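Local coordinates for predicted protein (Acinetobacter sp. RUH2624, PDB 4MEA) that probably hydrolyses epoxides to vicinal diols as a secreted Cif-type epoxide hydrolase of the alpha/beta hydrolase fold, proposed as a virulence factor, at residues F207-F218 with D302-N311. Sequence-based numbering, arbitrary orientation.
Sequences FIKTYAGKKEIF and DTGHWMVEEN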
# COMPACT_ATOMS: atom_id res chain seq x y z
N PHE A 207 -11.97 -2.70 3.47
CA PHE A 207 -11.59 -2.74 2.05
C PHE A 207 -12.82 -2.78 1.12
O PHE A 207 -12.93 -1.96 0.20
CB PHE A 207 -10.71 -3.97 1.80
CG PHE A 207 -10.19 -4.07 0.39
CD1 PHE A 207 -8.94 -3.57 0.06
CD2 PHE A 207 -10.94 -4.71 -0.60
CE1 PHE A 207 -8.45 -3.68 -1.25
CE2 PHE A 207 -10.47 -4.82 -1.90
CZ PHE A 207 -9.22 -4.30 -2.23
N ILE A 208 -13.73 -3.71 1.36
CA ILE A 208 -14.94 -3.84 0.53
C ILE A 208 -15.83 -2.58 0.58
O ILE A 208 -16.26 -2.08 -0.46
CB ILE A 208 -15.76 -5.11 0.91
CG1 ILE A 208 -15.03 -6.38 0.48
CG2 ILE A 208 -17.16 -5.06 0.29
CD1 ILE A 208 -15.61 -7.65 1.10
N LYS A 209 -16.11 -2.08 1.78
CA LYS A 209 -16.92 -0.86 1.88
C LYS A 209 -16.24 0.35 1.20
O LYS A 209 -16.90 1.15 0.55
CB LYS A 209 -17.27 -0.54 3.33
CG LYS A 209 -18.50 -1.29 3.83
CD LYS A 209 -18.80 -0.88 5.25
CE LYS A 209 -20.15 -1.37 5.71
NZ LYS A 209 -20.40 -0.92 7.11
N THR A 210 -14.91 0.45 1.32
CA THR A 210 -14.17 1.55 0.70
C THR A 210 -14.40 1.63 -0.80
O THR A 210 -14.59 2.70 -1.36
CB THR A 210 -12.64 1.42 0.96
OG1 THR A 210 -12.38 1.71 2.34
CG2 THR A 210 -11.85 2.41 0.10
N TYR A 211 -14.36 0.48 -1.46
CA TYR A 211 -14.47 0.51 -2.90
C TYR A 211 -15.92 0.41 -3.38
O TYR A 211 -16.18 0.53 -4.57
CB TYR A 211 -13.52 -0.51 -3.54
CG TYR A 211 -12.11 -0.30 -3.04
CD1 TYR A 211 -11.36 0.81 -3.43
CD2 TYR A 211 -11.53 -1.18 -2.14
CE1 TYR A 211 -10.08 1.01 -2.96
CE2 TYR A 211 -10.25 -0.99 -1.66
CZ TYR A 211 -9.53 0.11 -2.07
OH TYR A 211 -8.26 0.29 -1.59
N ALA A 212 -16.85 0.29 -2.43
CA ALA A 212 -18.27 0.38 -2.75
C ALA A 212 -18.74 1.83 -2.95
O ALA A 212 -18.26 2.74 -2.28
CB ALA A 212 -19.11 -0.30 -1.69
N GLY A 213 -19.68 2.02 -3.86
CA GLY A 213 -20.39 3.29 -3.95
C GLY A 213 -21.63 3.23 -3.06
O GLY A 213 -21.93 4.17 -2.33
N LYS A 214 -22.35 2.12 -3.12
CA LYS A 214 -23.51 1.93 -2.26
C LYS A 214 -23.14 1.11 -1.02
O LYS A 214 -23.31 -0.10 -0.99
CB LYS A 214 -24.65 1.26 -3.04
CG LYS A 214 -25.09 2.03 -4.28
CD LYS A 214 -26.49 1.60 -4.72
CE LYS A 214 -27.00 2.42 -5.90
NZ LYS A 214 -26.45 1.95 -7.20
N LYS A 215 -22.62 1.79 0.00
CA LYS A 215 -22.05 1.08 1.15
C LYS A 215 -23.08 0.37 2.05
O LYS A 215 -22.76 -0.64 2.68
CB LYS A 215 -21.17 2.02 1.99
CG LYS A 215 -20.07 2.72 1.19
CD LYS A 215 -19.15 3.51 2.12
CE LYS A 215 -18.39 4.61 1.36
NZ LYS A 215 -17.62 4.10 0.20
N GLU A 216 -24.31 0.89 2.08
CA GLU A 216 -25.36 0.38 2.96
C GLU A 216 -25.72 -1.08 2.70
O GLU A 216 -26.26 -1.78 3.57
CB GLU A 216 -26.62 1.27 2.86
CG GLU A 216 -27.33 1.24 1.50
CD GLU A 216 -26.69 2.14 0.43
OE1 GLU A 216 -25.86 3.01 0.77
OE2 GLU A 216 -27.02 1.96 -0.76
N ILE A 217 -25.41 -1.54 1.50
CA ILE A 217 -25.72 -2.90 1.09
C ILE A 217 -24.89 -3.91 1.87
O ILE A 217 -25.28 -5.06 2.06
CB ILE A 217 -25.46 -3.05 -0.43
CG1 ILE A 217 -26.61 -2.43 -1.23
CG2 ILE A 217 -25.24 -4.50 -0.83
CD1 ILE A 217 -26.24 -2.10 -2.68
N PHE A 218 -23.72 -3.48 2.33
CA PHE A 218 -22.77 -4.42 2.91
C PHE A 218 -22.98 -4.59 4.41
O PHE A 218 -22.22 -4.08 5.22
CB PHE A 218 -21.33 -4.07 2.52
CG PHE A 218 -21.11 -4.16 1.03
CD1 PHE A 218 -20.76 -5.36 0.44
CD2 PHE A 218 -21.31 -3.05 0.22
CE1 PHE A 218 -20.59 -5.46 -0.93
CE2 PHE A 218 -21.15 -3.14 -1.15
CZ PHE A 218 -20.79 -4.34 -1.73
N ASP A 302 -22.95 6.29 -9.84
CA ASP A 302 -23.30 5.98 -8.45
C ASP A 302 -23.03 4.52 -8.09
O ASP A 302 -23.60 3.99 -7.14
CB ASP A 302 -24.78 6.29 -8.17
CG ASP A 302 -25.10 7.77 -8.33
OD1 ASP A 302 -24.24 8.61 -7.97
OD2 ASP A 302 -26.20 8.08 -8.83
N THR A 303 -22.14 3.88 -8.86
CA THR A 303 -21.82 2.47 -8.69
C THR A 303 -20.34 2.30 -8.39
O THR A 303 -19.49 2.85 -9.09
CB THR A 303 -22.17 1.65 -9.97
OG1 THR A 303 -23.56 1.80 -10.27
CG2 THR A 303 -21.85 0.15 -9.77
N GLY A 304 -20.05 1.55 -7.33
CA GLY A 304 -18.67 1.30 -6.94
C GLY A 304 -18.11 0.06 -7.62
O GLY A 304 -18.65 -0.39 -8.63
N HIS A 305 -17.05 -0.49 -7.05
CA HIS A 305 -16.32 -1.62 -7.63
C HIS A 305 -17.11 -2.93 -7.70
O HIS A 305 -16.96 -3.72 -8.63
CB HIS A 305 -15.04 -1.83 -6.82
CG HIS A 305 -14.13 -2.88 -7.38
ND1 HIS A 305 -13.53 -2.76 -8.62
CD2 HIS A 305 -13.72 -4.06 -6.87
CE1 HIS A 305 -12.79 -3.83 -8.84
NE2 HIS A 305 -12.89 -4.63 -7.80
N TRP A 306 -17.96 -3.18 -6.71
CA TRP A 306 -18.67 -4.45 -6.61
C TRP A 306 -19.96 -4.34 -7.42
O TRP A 306 -21.06 -4.23 -6.87
CB TRP A 306 -18.93 -4.79 -5.14
CG TRP A 306 -17.73 -4.50 -4.29
CD1 TRP A 306 -17.58 -3.49 -3.39
CD2 TRP A 306 -16.48 -5.22 -4.30
NE1 TRP A 306 -16.32 -3.53 -2.83
CE2 TRP A 306 -15.63 -4.59 -3.36
CE3 TRP A 306 -16.01 -6.34 -5.00
CZ2 TRP A 306 -14.33 -5.03 -3.11
CZ3 TRP A 306 -14.71 -6.78 -4.75
CH2 TRP A 306 -13.89 -6.13 -3.81
N MET A 307 -19.81 -4.37 -8.74
CA MET A 307 -20.80 -3.82 -9.65
C MET A 307 -22.13 -4.57 -9.68
O MET A 307 -23.18 -3.95 -9.83
CB MET A 307 -20.23 -3.69 -11.06
CG MET A 307 -19.00 -2.77 -11.13
SD MET A 307 -18.33 -2.72 -12.80
CE MET A 307 -19.67 -1.96 -13.70
N VAL A 308 -22.08 -5.89 -9.56
CA VAL A 308 -23.30 -6.68 -9.52
C VAL A 308 -24.04 -6.57 -8.17
O VAL A 308 -25.27 -6.47 -8.14
CB VAL A 308 -23.03 -8.16 -9.89
CG1 VAL A 308 -24.30 -8.99 -9.79
CG2 VAL A 308 -22.44 -8.24 -11.30
N GLU A 309 -23.30 -6.55 -7.06
CA GLU A 309 -23.92 -6.29 -5.76
C GLU A 309 -24.65 -4.93 -5.76
O GLU A 309 -25.79 -4.83 -5.31
CB GLU A 309 -22.89 -6.30 -4.62
CG GLU A 309 -22.25 -7.66 -4.31
CD GLU A 309 -23.14 -8.56 -3.45
OE1 GLU A 309 -22.63 -9.59 -2.95
OE2 GLU A 309 -24.34 -8.24 -3.28
N GLU A 310 -24.00 -3.90 -6.28
CA GLU A 310 -24.51 -2.52 -6.18
C GLU A 310 -25.46 -2.09 -7.30
O GLU A 310 -26.24 -1.15 -7.13
CB GLU A 310 -23.34 -1.54 -6.12
CG GLU A 310 -22.26 -1.90 -5.12
CD GLU A 310 -21.14 -0.89 -5.13
OE1 GLU A 310 -21.45 0.32 -5.09
OE2 GLU A 310 -19.95 -1.29 -5.21
N ASN A 311 -25.41 -2.76 -8.44
CA ASN A 311 -26.15 -2.29 -9.60
C ASN A 311 -26.31 -3.42 -10.61
O ASN A 311 -25.86 -3.32 -11.75
CB ASN A 311 -25.43 -1.08 -10.22
CG ASN A 311 -26.31 -0.31 -11.21
OD1 ASN A 311 -27.45 -0.69 -11.47
ND2 ASN A 311 -25.77 0.78 -11.76
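The turn after helix 200-211 meets the loop leading into helix 307-323 backbone to backbone, G213 and G304 bringing their CA atoms to 4.0 Å. Beside them H305 N donates to Y211 O at 2.8 Å, almost straight at 178°. G304 CA also lies near Y211 O in a CA-H...O contact, so the two glycine backbones pass closely.

E310 ties both loops together. With its chain extended beyond CG, the carboxylate reaches back to the turn, where E310 OE1 accepts G213 N at 2.7 Å and K214 N at 2.8 Å. The first arrives on the syn side, though tilted from the carboxylate plane, whereas the second comes from above that plane. G304 N adds a third bond to OE1 from its own segment, and W306 N meets OE2 on the anti side, again tilted from the plane. K214 NZ turns instead to the backbone, donating to E310 O at 3.1 Å; the bend at chi4 (81°) directs the amine there.

W306, at the N-cap position, lays its indole edge against the end of helix 200-211. W306 NE1 donates to I208 O at 2.8 Å, the acceptor lying 17° out of the indole plane, while I208 CG1 packs on CZ2. A212 CB lies in the indole plane at the CD1 edge, and F218 CZ touches W306 CD1 at 3.7 Å, the two ring systems meeting obliquely. L223 of helix 220-227 packs against I208 and F218.

H305 bonds D134 through NE2 and D158 through ND1, an arrangement consistent with the catalytic histidine of an alpha/beta hydrolase. Four N-H groups on one carboxylate would probably stabilise its negative charge, and the same network, with the Y211 bond, fixes the backbone from which H305 projects.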